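Local coordinates for uncharacterized protein (PDB 4L3R), which is of unknown function but belongs to the DUF4847 family of the calycin clan, whose beta-barrel relatives commonly bind small hydrophobic molecules, at residues Thr14-Arg19 with Asn52-Phe57; Thr21-Lys26 with Asn136-Met141; Gly32-Glu37 with Asp105-Val110; Ala72-Ala77 with Lys109-Gly114; Lys89-Ser94 with Phe119-Asp124. All coordinates share one frame; numbering follows the deposited sequence.

Contact 1 of 5, residues Thr14-Arg19 with Asn52-Phe57; sequences TWKLSR and NFTLNF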
# COMPACT_ATOMS: atom_id res chain seq x y z
N THR B 14 7.98 -5.69 9.55
CA THR B 14 7.66 -7.10 9.72
C THR B 14 7.23 -7.28 11.16
O THR B 14 7.97 -6.92 12.08
CB THR B 14 8.86 -7.95 9.33
OG1 THR B 14 9.15 -7.70 7.95
CG2 THR B 14 8.62 -9.44 9.54
N TRP B 15 6.02 -7.80 11.36
CA TRP B 15 5.47 -8.06 12.69
C TRP B 15 5.99 -9.41 13.16
O TRP B 15 5.81 -10.40 12.45
CB TRP B 15 3.94 -8.04 12.66
CG TRP B 15 3.40 -6.67 12.42
CD1 TRP B 15 3.01 -6.14 11.22
CD2 TRP B 15 3.36 -5.60 13.37
NE1 TRP B 15 2.64 -4.83 11.39
CE2 TRP B 15 2.85 -4.47 12.70
CE3 TRP B 15 3.65 -5.50 14.73
CZ2 TRP B 15 2.62 -3.25 13.35
CZ3 TRP B 15 3.45 -4.30 15.38
CH2 TRP B 15 2.93 -3.19 14.69
N LYS B 16 6.66 -9.44 14.32
CA LYS B 16 7.23 -10.66 14.88
C LYS B 16 6.37 -11.12 16.05
O LYS B 16 6.11 -10.32 16.95
CB LYS B 16 8.69 -10.40 15.33
CG LYS B 16 9.37 -11.55 16.08
CD LYS B 16 9.66 -12.76 15.21
CE LYS B 16 10.23 -13.88 16.05
NZ LYS B 16 11.05 -14.82 15.25
N LEU B 17 5.94 -12.39 16.05
CA LEU B 17 5.13 -12.94 17.13
C LEU B 17 5.85 -12.87 18.47
O LEU B 17 7.01 -13.28 18.56
CB LEU B 17 4.78 -14.41 16.83
CG LEU B 17 3.84 -15.09 17.82
CD1 LEU B 17 2.41 -14.62 17.62
CD2 LEU B 17 3.96 -16.61 17.71
N SER B 18 5.18 -12.35 19.50
CA SER B 18 5.72 -12.25 20.86
C SER B 18 4.91 -13.08 21.88
O SER B 18 5.45 -13.40 22.94
CB SER B 18 5.76 -10.79 21.31
OG SER B 18 4.46 -10.22 21.29
N ARG B 19 3.63 -13.42 21.59
CA ARG B 19 2.79 -14.16 22.53
C ARG B 19 1.49 -14.65 21.88
O ARG B 19 1.04 -14.06 20.90
CB ARG B 19 2.43 -13.24 23.73
CG ARG B 19 1.78 -11.92 23.35
CD ARG B 19 1.86 -10.91 24.48
NE ARG B 19 1.12 -9.69 24.17
CZ ARG B 19 -0.19 -9.49 24.36
NH1 ARG B 19 -0.94 -10.45 24.89
NH2 ARG B 19 -0.75 -8.33 24.03
N ASN B 52 11.15 -16.86 11.40
CA ASN B 52 9.99 -17.66 11.84
C ASN B 52 8.97 -16.83 12.62
O ASN B 52 9.34 -15.91 13.36
CB ASN B 52 10.43 -18.85 12.69
CG ASN B 52 11.25 -19.86 11.94
OD1 ASN B 52 11.39 -19.80 10.72
ND2 ASN B 52 11.82 -20.84 12.64
N PHE B 53 7.68 -17.19 12.46
CA PHE B 53 6.53 -16.56 13.10
C PHE B 53 6.47 -15.05 12.81
O PHE B 53 6.35 -14.23 13.72
CB PHE B 53 6.50 -16.84 14.61
CG PHE B 53 6.53 -18.31 14.96
CD1 PHE B 53 5.35 -19.02 15.10
CD2 PHE B 53 7.73 -18.97 15.16
CE1 PHE B 53 5.38 -20.38 15.39
CE2 PHE B 53 7.76 -20.33 15.46
CZ PHE B 53 6.58 -21.02 15.59
N THR B 54 6.54 -14.71 11.51
CA THR B 54 6.47 -13.32 11.05
C THR B 54 5.13 -13.07 10.37
O THR B 54 4.46 -14.00 9.91
CB THR B 54 7.63 -13.00 10.12
OG1 THR B 54 7.57 -13.85 8.97
CG2 THR B 54 8.98 -13.11 10.80
N LEU B 55 4.73 -11.80 10.31
CA LEU B 55 3.48 -11.35 9.69
C LEU B 55 3.76 -10.05 8.95
O LEU B 55 4.44 -9.17 9.49
CB LEU B 55 2.40 -11.20 10.78
CG LEU B 55 1.07 -10.53 10.39
CD1 LEU B 55 0.24 -11.43 9.49
CD2 LEU B 55 0.26 -10.23 11.64
N ASN B 56 3.30 -9.94 7.70
CA ASN B 56 3.53 -8.76 6.88
C ASN B 56 2.25 -8.32 6.20
O ASN B 56 1.57 -9.13 5.57
CB ASN B 56 4.58 -9.07 5.80
CG ASN B 56 5.99 -9.12 6.32
OD1 ASN B 56 6.51 -10.20 6.62
ND2 ASN B 56 6.66 -7.98 6.41
N PHE B 57 1.93 -7.04 6.32
CA PHE B 57 0.82 -6.40 5.64
C PHE B 57 1.43 -5.70 4.44
O PHE B 57 2.26 -4.81 4.64
CB PHE B 57 0.09 -5.43 6.57
CG PHE B 57 -0.64 -6.15 7.67
CD1 PHE B 57 0.02 -6.56 8.82
CD2 PHE B 57 -1.99 -6.45 7.54
CE1 PHE B 57 -0.66 -7.22 9.84
CE2 PHE B 57 -2.67 -7.11 8.56
CZ PHE B 57 -2.00 -7.48 9.71
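W15 and K16 pair with L55 and T54 across neighbouring antiparallel strands of a calycin-type beta-barrel. The backbone supplies the regular bonds: W15 and L55 exchange N-H and C=O in both directions, and L17 N gives to F53 O over 3.0 Å, nearly straight at 170°. F53 and T54 both face H73, a G1 bulge at the start of strand 54-61. Polar side chains grip the outer side. The K16 chain bends at CD, and NZ at its end gives a bond of 2.8 Å to N52 O, with L47 O sharing the amine; a long flexible lysine suits this reach to loop carbonyls. T14 OG1, anti to its own carbonyl carbon (chi1 -61°), receives N56 ND2 at 2.9 Å, close to the amide plane. Apolar groups fill the other side. L17 CB rests 3.7 Å from F53 CB, and the F53 ring meets F111 edge-to-face, so leucine and phenylalanine suit this buried end. W15 CB lies against L55 CB, while its NE1 donates a hydrogen bond to I9 O, which satisfies the buried indole. The W15 and F57 rings form an oblique pair, W15 CD1 lying 3.9 Å from F57 CD1.

Contact 2 of 5, residues Thr21-Lys26 with Asn136-Met141; sequences TTEKGK and NTTKVM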
# COMPACT_ATOMS: atom_id res chain seq x y z
N THR B 21 -1.98 -15.80 23.85
CA THR B 21 -2.56 -16.00 25.17
C THR B 21 -4.07 -15.74 25.17
O THR B 21 -4.66 -15.52 24.11
CB THR B 21 -1.81 -15.10 26.16
OG1 THR B 21 -2.26 -15.36 27.48
CG2 THR B 21 -1.91 -13.62 25.82
N THR B 22 -4.69 -15.82 26.36
CA THR B 22 -6.13 -15.59 26.54
C THR B 22 -6.43 -14.11 26.42
O THR B 22 -5.52 -13.28 26.50
CB THR B 22 -6.60 -16.16 27.88
OG1 THR B 22 -5.76 -15.64 28.91
CG2 THR B 22 -6.58 -17.68 27.89
N GLU B 23 -7.72 -13.77 26.23
CA GLU B 23 -8.19 -12.40 25.98
C GLU B 23 -7.54 -11.35 26.91
O GLU B 23 -7.03 -10.35 26.40
CB GLU B 23 -9.72 -12.30 26.06
CG GLU B 23 -10.27 -11.14 25.24
CD GLU B 23 -11.78 -11.08 25.08
OE1 GLU B 23 -12.47 -12.03 25.51
OE2 GLU B 23 -12.26 -10.09 24.48
N LYS B 24 -7.54 -11.58 28.24
CA LYS B 24 -6.96 -10.63 29.20
C LYS B 24 -5.85 -11.27 30.06
O LYS B 24 -5.56 -10.78 31.15
CB LYS B 24 -8.09 -10.07 30.11
CG LYS B 24 -9.24 -9.46 29.33
CD LYS B 24 -10.16 -8.62 30.20
CE LYS B 24 -11.29 -7.99 29.42
NZ LYS B 24 -12.13 -7.11 30.27
N GLY B 25 -5.18 -12.30 29.54
CA GLY B 25 -4.12 -12.99 30.25
C GLY B 25 -2.79 -12.26 30.22
O GLY B 25 -2.46 -11.62 29.21
N LYS B 26 -2.01 -12.37 31.31
CA LYS B 26 -0.69 -11.74 31.45
C LYS B 26 0.44 -12.71 31.01
O LYS B 26 1.56 -12.25 30.75
CB LYS B 26 -0.46 -11.26 32.90
CG LYS B 26 -0.33 -9.74 33.03
CD LYS B 26 -1.66 -9.01 32.79
CE LYS B 26 -1.48 -7.56 32.43
NZ LYS B 26 -0.97 -6.75 33.57
N ASN B 136 -15.19 -21.89 21.15
CA ASN B 136 -16.06 -20.99 21.92
C ASN B 136 -15.26 -19.91 22.68
O ASN B 136 -15.87 -19.04 23.31
CB ASN B 136 -16.91 -21.80 22.93
CG ASN B 136 -17.95 -22.70 22.30
OD1 ASN B 136 -17.99 -22.88 21.07
ND2 ASN B 136 -18.82 -23.27 23.12
N THR B 137 -13.91 -19.94 22.62
CA THR B 137 -13.05 -18.98 23.33
C THR B 137 -12.52 -17.90 22.39
O THR B 137 -12.58 -18.04 21.17
CB THR B 137 -11.87 -19.71 24.00
OG1 THR B 137 -10.91 -20.09 23.01
CG2 THR B 137 -12.31 -20.93 24.83
N THR B 138 -11.97 -16.83 22.99
CA THR B 138 -11.34 -15.72 22.29
C THR B 138 -9.92 -15.59 22.83
O THR B 138 -9.75 -15.35 24.03
CB THR B 138 -12.15 -14.43 22.48
OG1 THR B 138 -13.37 -14.57 21.74
CG2 THR B 138 -11.40 -13.19 21.99
N LYS B 139 -8.91 -15.74 21.95
CA LYS B 139 -7.50 -15.64 22.31
C LYS B 139 -6.89 -14.46 21.59
O LYS B 139 -7.54 -13.84 20.75
CB LYS B 139 -6.76 -16.95 21.97
CG LYS B 139 -6.75 -17.95 23.14
CD LYS B 139 -7.27 -19.31 22.77
CE LYS B 139 -7.19 -20.25 23.95
NZ LYS B 139 -7.90 -21.53 23.68
N VAL B 140 -5.64 -14.11 21.94
CA VAL B 140 -4.95 -13.00 21.32
C VAL B 140 -3.55 -13.39 20.91
O VAL B 140 -2.86 -14.07 21.67
CB VAL B 140 -4.91 -11.73 22.21
CG1 VAL B 140 -6.30 -11.15 22.39
CG2 VAL B 140 -4.25 -11.98 23.56
N MSE B 141 -3.12 -12.93 19.72
CA MSE B 141 -1.77 -13.08 19.22
C MSE B 141 -1.12 -11.71 19.29
O MSE B 141 -1.64 -10.79 18.67
CB MSE B 141 -1.76 -13.56 17.77
CG MSE B 141 -1.95 -15.03 17.57
SE MSE B 141 -1.84 -15.41 15.66
CE MSE B 141 -3.59 -14.84 15.23
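The first and last strands of the barrel, 15-22 and 137-144, run antiparallel here, and T21 and V140 form their hydrogen-bonded pair. T21 N gives to V140 O at 2.9 Å, and V140 N returns a straighter bond to T21 O at 2.8 Å. The two beta-branched side chains, well suited to strands, lie side by side and point the same way. T21 OG1 is anti to its backbone N (chi1 -175°), which leaves CG2 in the crowded position, 3.6 Å from V140 CG2, while OG1 bonds to E27 O. T22 and K139 follow as a non-hydrogen-bonded pair, and the chains separate only after it, at E23. There E23 N reaches T138 O by a weak bond of 3.4 Å, and a type I turn from T22 to G25 carries the chain away, closed by G25 N on T22 O. The extended E23 lays its carboxylate carbon CD 3.8 Å from T138 CG2, a contact at the surface. K139 passes its CB and CG beside T21 O, each 3.3 Å away, and the chain then leads off to a salt bridge with D134. Pairing of the first strand with the last is typical of the antiparallel meander barrels of the calycins.

Contact 3 of 5, residues Gly32-Glu37 with Asp105-Val110; sequences GLWSNE and DKLAKV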
# COMPACT_ATOMS: atom_id res chain seq x y z
N GLY B 32 -1.94 -25.19 28.21
CA GLY B 32 -2.32 -26.31 27.37
C GLY B 32 -1.93 -26.20 25.91
O GLY B 32 -2.35 -27.03 25.09
N LEU B 33 -1.11 -25.19 25.55
CA LEU B 33 -0.64 -25.02 24.16
C LEU B 33 0.28 -26.21 23.81
O LEU B 33 0.14 -26.80 22.74
CB LEU B 33 0.08 -23.67 24.00
CG LEU B 33 0.05 -23.04 22.60
CD1 LEU B 33 0.53 -21.60 22.65
CD2 LEU B 33 0.88 -23.83 21.60
N TRP B 34 1.16 -26.59 24.75
CA TRP B 34 2.05 -27.75 24.65
C TRP B 34 1.64 -28.80 25.69
O TRP B 34 0.88 -28.47 26.61
CB TRP B 34 3.51 -27.33 24.85
CG TRP B 34 3.99 -26.35 23.83
CD1 TRP B 34 4.35 -26.62 22.54
CD2 TRP B 34 4.17 -24.93 24.01
NE1 TRP B 34 4.77 -25.47 21.91
CE2 TRP B 34 4.65 -24.41 22.79
CE3 TRP B 34 3.99 -24.06 25.09
CZ2 TRP B 34 4.96 -23.06 22.63
CZ3 TRP B 34 4.28 -22.72 24.92
CH2 TRP B 34 4.77 -22.23 23.70
N SER B 35 2.11 -30.05 25.54
CA SER B 35 1.83 -31.16 26.48
C SER B 35 2.97 -31.40 27.47
O SER B 35 2.76 -32.08 28.48
CB SER B 35 1.57 -32.45 25.70
OG SER B 35 0.35 -32.43 24.98
N ASN B 36 4.20 -30.92 27.18
CA ASN B 36 5.35 -31.15 28.06
C ASN B 36 6.42 -30.07 27.86
O ASN B 36 6.32 -29.29 26.91
CB ASN B 36 5.94 -32.55 27.79
CG ASN B 36 6.29 -32.81 26.34
OD1 ASN B 36 7.24 -32.24 25.80
ND2 ASN B 36 5.55 -33.69 25.68
N GLU B 37 7.43 -30.02 28.76
CA GLU B 37 8.50 -29.01 28.69
C GLU B 37 9.33 -29.10 27.38
O GLU B 37 9.71 -28.07 26.83
CB GLU B 37 9.46 -29.09 29.91
CG GLU B 37 9.53 -27.84 30.76
CD GLU B 37 9.93 -26.56 30.05
OE1 GLU B 37 10.81 -26.62 29.16
OE2 GLU B 37 9.37 -25.49 30.39
N ASP B 105 5.06 -28.55 14.43
CA ASP B 105 5.21 -27.82 15.69
C ASP B 105 3.86 -27.27 16.16
O ASP B 105 3.15 -26.64 15.38
CB ASP B 105 6.22 -26.68 15.51
CG ASP B 105 6.68 -26.08 16.81
OD1 ASP B 105 7.58 -26.67 17.44
OD2 ASP B 105 6.13 -25.04 17.20
N LYS B 106 3.51 -27.48 17.45
CA LYS B 106 2.23 -27.03 18.00
C LYS B 106 2.09 -25.51 17.99
O LYS B 106 0.98 -25.03 17.74
CB LYS B 106 2.01 -27.55 19.42
CG LYS B 106 1.77 -29.06 19.47
CD LYS B 106 1.48 -29.50 20.90
CE LYS B 106 1.14 -30.97 21.00
NZ LYS B 106 0.72 -31.34 22.37
N LEU B 107 3.16 -24.74 18.25
CA LEU B 107 3.07 -23.27 18.20
C LEU B 107 2.79 -22.82 16.77
O LEU B 107 1.98 -21.90 16.57
CB LEU B 107 4.35 -22.60 18.72
CG LEU B 107 4.30 -21.06 18.85
CD1 LEU B 107 3.23 -20.62 19.85
CD2 LEU B 107 5.66 -20.51 19.25
N ALA B 108 3.43 -23.46 15.78
CA ALA B 108 3.23 -23.14 14.35
C ALA B 108 1.80 -23.48 13.90
O ALA B 108 1.21 -22.72 13.13
CB ALA B 108 4.24 -23.89 13.50
N LYS B 109 1.22 -24.60 14.40
CA LYS B 109 -0.16 -24.98 14.06
C LYS B 109 -1.15 -23.95 14.61
O LYS B 109 -2.09 -23.56 13.91
CB LYS B 109 -0.51 -26.36 14.63
CG LYS B 109 0.12 -27.54 13.90
CD LYS B 109 -0.20 -28.84 14.65
CE LYS B 109 0.35 -30.06 13.97
NZ LYS B 109 -0.01 -31.31 14.69
N VAL B 110 -0.94 -23.51 15.87
CA VAL B 110 -1.78 -22.51 16.53
C VAL B 110 -1.67 -21.15 15.81
O VAL B 110 -2.68 -20.48 15.62
CB VAL B 110 -1.41 -22.41 18.04
CG1 VAL B 110 -1.99 -21.15 18.68
CG2 VAL B 110 -1.88 -23.65 18.79
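K106, L33 and W34 carry this contact between the loop before helix 37-48 and the N-terminal part of helix 106-116. L33, with CG anti to its backbone N (chi1 -152°), spreads its methyls over the helix: CD1 lies 4.0 Å from L107 CD1, and CD2 lies 3.9 Å from V110 CG2. The same CD2 sits over the centre of the W34 ring, so a branched leucine fills both the helix side and the indole face. W34 CD1 meets K106 CB and CZ2 meets L107 CB, each at 4.0 Å and both oblique to the ring, while NE1 bonds to S43 OG. An alanine at W34 would probably leave S43 OG without its indole donor and open a gap beside L107 CB and L33 CD2. K106 is extended and slides past W34 in the opposite direction, its CD 3.5 Å from L33 O. Its NZ forms a salt bridge with E39, whose OE1 also accepts from S35 N; S35 OG is near the amine, but at a poor angle. D105 begins the helix as N-cap, with weak bonds to L107 N and A108 N. The contact is thus greasy in its depth and charged at its margin, where the lysine can face solvent without losing its mate.

Contact 4 of 5, residues Ala72-Ala77 with Lys109-Gly114; sequences AHAVKA and KVFISG
F111 and I112 of helix 106-116 press on A72 and A74, where strand 66-73 of the calycin-like barrel ends and turns into a loop. The tight part lies round A74, whose CB is held between the two helix side chains. On one side stands F111. Its CG is anti to the backbone N (chi1 179°), which sends the ring from the helix toward the strand end. There CD2 comes 3.7 Å from A74 CB, and CE2 meets H73 O at 3.8 Å and A72 CB at 4.2 Å, all at oblique angles to the ring. On the other, I112 sets both CG1 and CD1 3.8 Å from A74 CB. Alanines suit this side because a larger side chain would have little room between strand and helix. The F111 ring also touches L17 of strand 15-22, so it packs against more than one strand of the sheet. An alanine at F111 would probably open a gap beneath A74 CB and A72 CB and leave the F53 ring without its aromatic partner.

Packing thins only toward A77, the more distant of the two partners of I112 in the 72-77 segment; I79 of strand 78-87 also touches I112. H73 points away from the helix: ND1 bonds to E51 O, and NE2 makes a weak bond to V75 O. The turn itself is held by A74 N on A77 O at 3.1 Å, and the carboxylate oxygen OE2 of E103 takes V75 N and A77 N. At this looser end, I112 CD1 lies 4.3 Å from A77 CB.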
# COMPACT_ATOMS: atom_id res chain seq x y z
N ALA B 72 2.31 -14.34 5.88
CA ALA B 72 2.87 -14.78 7.15
C ALA B 72 3.70 -16.02 6.95
O ALA B 72 3.47 -16.80 6.03
CB ALA B 72 1.77 -15.05 8.16
N HIS B 73 4.69 -16.19 7.81
CA HIS B 73 5.54 -17.36 7.79
C HIS B 73 5.62 -17.89 9.20
O HIS B 73 5.97 -17.13 10.10
CB HIS B 73 6.93 -17.03 7.23
CG HIS B 73 7.87 -18.20 7.30
ND1 HIS B 73 9.04 -18.12 8.02
CD2 HIS B 73 7.74 -19.45 6.81
CE1 HIS B 73 9.62 -19.30 7.89
NE2 HIS B 73 8.86 -20.14 7.19
N ALA B 74 5.25 -19.16 9.40
CA ALA B 74 5.34 -19.81 10.70
C ALA B 74 6.72 -20.50 10.77
O ALA B 74 7.68 -19.83 11.12
CB ALA B 74 4.20 -20.80 10.88
N VAL B 75 6.83 -21.80 10.42
CA VAL B 75 8.12 -22.50 10.41
C VAL B 75 8.27 -23.14 9.03
O VAL B 75 9.06 -22.65 8.22
CB VAL B 75 8.23 -23.52 11.58
CG1 VAL B 75 9.56 -24.29 11.51
CG2 VAL B 75 8.09 -22.81 12.93
N LYS B 76 7.49 -24.19 8.74
CA LYS B 76 7.49 -24.87 7.44
C LYS B 76 6.33 -24.38 6.54
O LYS B 76 6.39 -24.63 5.34
CB LYS B 76 7.39 -26.39 7.64
CG LYS B 76 8.50 -26.96 8.50
CD LYS B 76 8.60 -28.48 8.43
CE LYS B 76 7.38 -29.18 8.97
NZ LYS B 76 7.63 -30.63 9.19
N ALA B 77 5.31 -23.70 7.10
CA ALA B 77 4.16 -23.25 6.32
C ALA B 77 4.15 -21.73 6.11
O ALA B 77 4.66 -20.98 6.94
CB ALA B 77 2.86 -23.68 6.98
N LYS B 109 1.22 -24.60 14.40
CA LYS B 109 -0.16 -24.98 14.06
C LYS B 109 -1.15 -23.95 14.61
O LYS B 109 -2.09 -23.56 13.91
CB LYS B 109 -0.51 -26.36 14.63
CG LYS B 109 0.12 -27.54 13.90
CD LYS B 109 -0.20 -28.84 14.65
CE LYS B 109 0.35 -30.06 13.97
NZ LYS B 109 -0.01 -31.31 14.69
N VAL B 110 -0.94 -23.51 15.87
CA VAL B 110 -1.78 -22.51 16.53
C VAL B 110 -1.67 -21.15 15.81
O VAL B 110 -2.68 -20.48 15.62
CB VAL B 110 -1.41 -22.41 18.04
CG1 VAL B 110 -1.99 -21.15 18.68
CG2 VAL B 110 -1.88 -23.65 18.79
N PHE B 111 -0.45 -20.76 15.43
CA PHE B 111 -0.19 -19.49 14.72
C PHE B 111 -0.95 -19.43 13.39
O PHE B 111 -1.67 -18.45 13.15
CB PHE B 111 1.32 -19.35 14.48
CG PHE B 111 1.76 -18.12 13.73
CD1 PHE B 111 1.93 -16.92 14.40
CD2 PHE B 111 2.10 -18.18 12.39
CE1 PHE B 111 2.40 -15.79 13.73
CE2 PHE B 111 2.55 -17.05 11.72
CZ PHE B 111 2.71 -15.86 12.39
N ILE B 112 -0.82 -20.47 12.56
CA ILE B 112 -1.46 -20.52 11.23
C ILE B 112 -2.99 -20.57 11.36
O ILE B 112 -3.67 -19.81 10.66
CB ILE B 112 -0.92 -21.71 10.39
CG1 ILE B 112 0.58 -21.51 10.04
CG2 ILE B 112 -1.75 -21.95 9.11
CD1 ILE B 112 0.91 -20.42 8.97
N SER B 113 -3.54 -21.44 12.22
CA SER B 113 -5.00 -21.52 12.41
C SER B 113 -5.58 -20.23 12.96
O SER B 113 -6.65 -19.82 12.53
CB SER B 113 -5.37 -22.66 13.36
OG SER B 113 -5.28 -23.91 12.70
N GLY B 114 -4.90 -19.64 13.94
CA GLY B 114 -5.34 -18.42 14.59
C GLY B 114 -5.43 -17.23 13.65
O GLY B 114 -6.35 -16.42 13.79

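Contact 5 of 5, residues Lys89-Ser94 with Phe119-Asp124; sequences KEHTIS and FKYEGD
Opposed first torsions bring the rings of Y121 and H91 together: Y121 CG lies between its backbone N and carbonyl carbon (chi1 76°), and H91 CG lies anti to its carbonyl carbon (chi1 -77°). The side chains cross at about a right angle. H91 CD2 comes 3.8 Å from Y121 CZ, with the ring planes inclined at 49°, and H91 CB stands above one face of the phenol, toward its rim. T92 O meets the ring at its edge, in plane, 3.4 Å from Y121 CE1. A flat aromatic group suits this place, since it can offer a face to H91 and a polarised C-H edge to a carbonyl. I93 adds its CB, 3.9 Å from Y121 CD1, and its CG2, which packs on the backbone of K120.

Two backbone bonds join the strands. Y121 N gives to H91 O at 3.0 Å, while I93 N reaches F119 O at 3.1 Å from above the carbonyl plane, a steeper approach that fits the strong splay of the strands. H91 and T92 both face D87 in a G1 bulge. T92 and K120 make a single bridge between strands 92-96 and 118-123, the two outermost of the sheet, consistent with closure of a calycin-like barrel. Around it, Y121 touches I86 on strand 78-87, L128 and L130 on strand 127-134, and V6 and I9 of helix 4-10.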
# COMPACT_ATOMS: atom_id res chain seq x y z
N LYS B 89 -11.87 2.30 11.59
CA LYS B 89 -12.88 2.93 12.45
C LYS B 89 -13.37 1.93 13.49
O LYS B 89 -13.34 2.23 14.69
CB LYS B 89 -14.06 3.46 11.60
CG LYS B 89 -15.06 4.31 12.37
CD LYS B 89 -16.23 4.73 11.49
CE LYS B 89 -17.33 5.45 12.25
NZ LYS B 89 -16.94 6.84 12.62
N GLU B 90 -13.83 0.75 13.03
CA GLU B 90 -14.36 -0.30 13.89
C GLU B 90 -13.25 -1.22 14.45
O GLU B 90 -13.54 -2.05 15.31
CB GLU B 90 -15.39 -1.15 13.12
CG GLU B 90 -16.59 -0.38 12.61
CD GLU B 90 -17.50 0.19 13.68
OE1 GLU B 90 -17.90 -0.56 14.59
OE2 GLU B 90 -17.84 1.40 13.59
N HIS B 91 -12.00 -1.07 13.98
CA HIS B 91 -10.87 -1.90 14.39
C HIS B 91 -11.16 -3.41 14.17
O HIS B 91 -10.77 -4.24 14.98
CB HIS B 91 -10.44 -1.61 15.84
CG HIS B 91 -9.66 -0.35 15.96
ND1 HIS B 91 -10.28 0.88 16.15
CD2 HIS B 91 -8.32 -0.15 15.89
CE1 HIS B 91 -9.30 1.77 16.20
NE2 HIS B 91 -8.11 1.20 16.04
N THR B 92 -11.82 -3.74 13.05
CA THR B 92 -12.14 -5.11 12.68
C THR B 92 -11.10 -5.59 11.68
O THR B 92 -10.44 -4.77 11.04
CB THR B 92 -13.56 -5.21 12.12
OG1 THR B 92 -13.69 -4.37 10.99
CG2 THR B 92 -14.63 -4.86 13.16
N ILE B 93 -10.95 -6.90 11.55
CA ILE B 93 -10.00 -7.50 10.61
C ILE B 93 -10.44 -8.91 10.27
O ILE B 93 -10.95 -9.62 11.14
CB ILE B 93 -8.53 -7.47 11.13
CG1 ILE B 93 -7.55 -7.99 10.06
CG2 ILE B 93 -8.39 -8.26 12.44
CD1 ILE B 93 -6.13 -7.79 10.35
N SER B 94 -10.24 -9.32 9.02
CA SER B 94 -10.56 -10.67 8.57
C SER B 94 -9.48 -11.10 7.55
O SER B 94 -9.12 -10.32 6.67
CB SER B 94 -11.98 -10.73 8.01
OG SER B 94 -12.09 -11.38 6.76
N PHE B 119 -10.73 -11.65 14.06
CA PHE B 119 -11.97 -10.90 13.85
C PHE B 119 -11.81 -9.40 14.21
O PHE B 119 -12.53 -8.58 13.63
CB PHE B 119 -13.15 -11.52 14.63
CG PHE B 119 -13.01 -11.55 16.13
CD1 PHE B 119 -12.37 -12.60 16.76
CD2 PHE B 119 -13.65 -10.60 16.91
CE1 PHE B 119 -12.29 -12.64 18.16
CE2 PHE B 119 -13.59 -10.66 18.30
CZ PHE B 119 -12.90 -11.67 18.91
N LYS B 120 -10.90 -9.03 15.14
CA LYS B 120 -10.65 -7.63 15.50
C LYS B 120 -9.21 -7.45 15.96
O LYS B 120 -8.50 -8.44 16.15
CB LYS B 120 -11.65 -7.12 16.57
CG LYS B 120 -11.49 -7.73 17.97
CD LYS B 120 -12.53 -7.20 18.96
CE LYS B 120 -12.26 -7.66 20.38
NZ LYS B 120 -13.26 -7.13 21.35
N TYR B 121 -8.76 -6.20 16.10
CA TYR B 121 -7.38 -5.91 16.49
C TYR B 121 -7.24 -4.57 17.21
O TYR B 121 -8.18 -3.78 17.28
CB TYR B 121 -6.48 -5.87 15.23
CG TYR B 121 -6.64 -4.62 14.40
CD1 TYR B 121 -7.71 -4.47 13.53
CD2 TYR B 121 -5.77 -3.54 14.55
CE1 TYR B 121 -7.90 -3.29 12.81
CE2 TYR B 121 -5.95 -2.36 13.85
CZ TYR B 121 -7.02 -2.23 12.98
OH TYR B 121 -7.23 -1.08 12.26
N GLU B 122 -6.03 -4.33 17.68
CA GLU B 122 -5.61 -3.05 18.25
C GLU B 122 -4.09 -2.99 18.12
O GLU B 122 -3.43 -4.03 18.02
CB GLU B 122 -6.11 -2.86 19.70
CG GLU B 122 -5.56 -3.83 20.72
CD GLU B 122 -6.21 -3.79 22.09
OE1 GLU B 122 -7.14 -2.98 22.30
OE2 GLU B 122 -5.79 -4.59 22.96
N GLY B 123 -3.55 -1.79 18.02
CA GLY B 123 -2.11 -1.62 17.87
C GLY B 123 -1.64 -0.19 17.72
O GLY B 123 -2.44 0.74 17.57
N ASP B 124 -0.31 -0.03 17.79
CA ASP B 124 0.36 1.26 17.64
C ASP B 124 1.56 1.05 16.67
O ASP B 124 1.55 0.08 15.92
CB ASP B 124 0.76 1.82 19.03
CG ASP B 124 1.88 1.11 19.77
OD1 ASP B 124 2.27 0.01 19.35
OD2 ASP B 124 2.34 1.65 20.80

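Contacts 1 and 4 are the buried pair; contacts 2, 3 and 5 are only partly covered. Contacts 1 and 2 share strand 15-22 and rest on regular backbone pairing, one with the next strand in the chain, the other with the last. Contact 5 joins the two edge strands with a sparser bridge and relies more on aromatic packing. Contacts 3 and 4 share helix 106-116: its N-terminal part takes a loop, with a salt bridge at the solvent side, and its middle takes the strand end by mainly apolar contact. F53 of contact 1 packs on A108 and L107 of contact 3, while contacts 3 and 5 lie on opposite sides of the chain's centre, about 26 Å apart between centres.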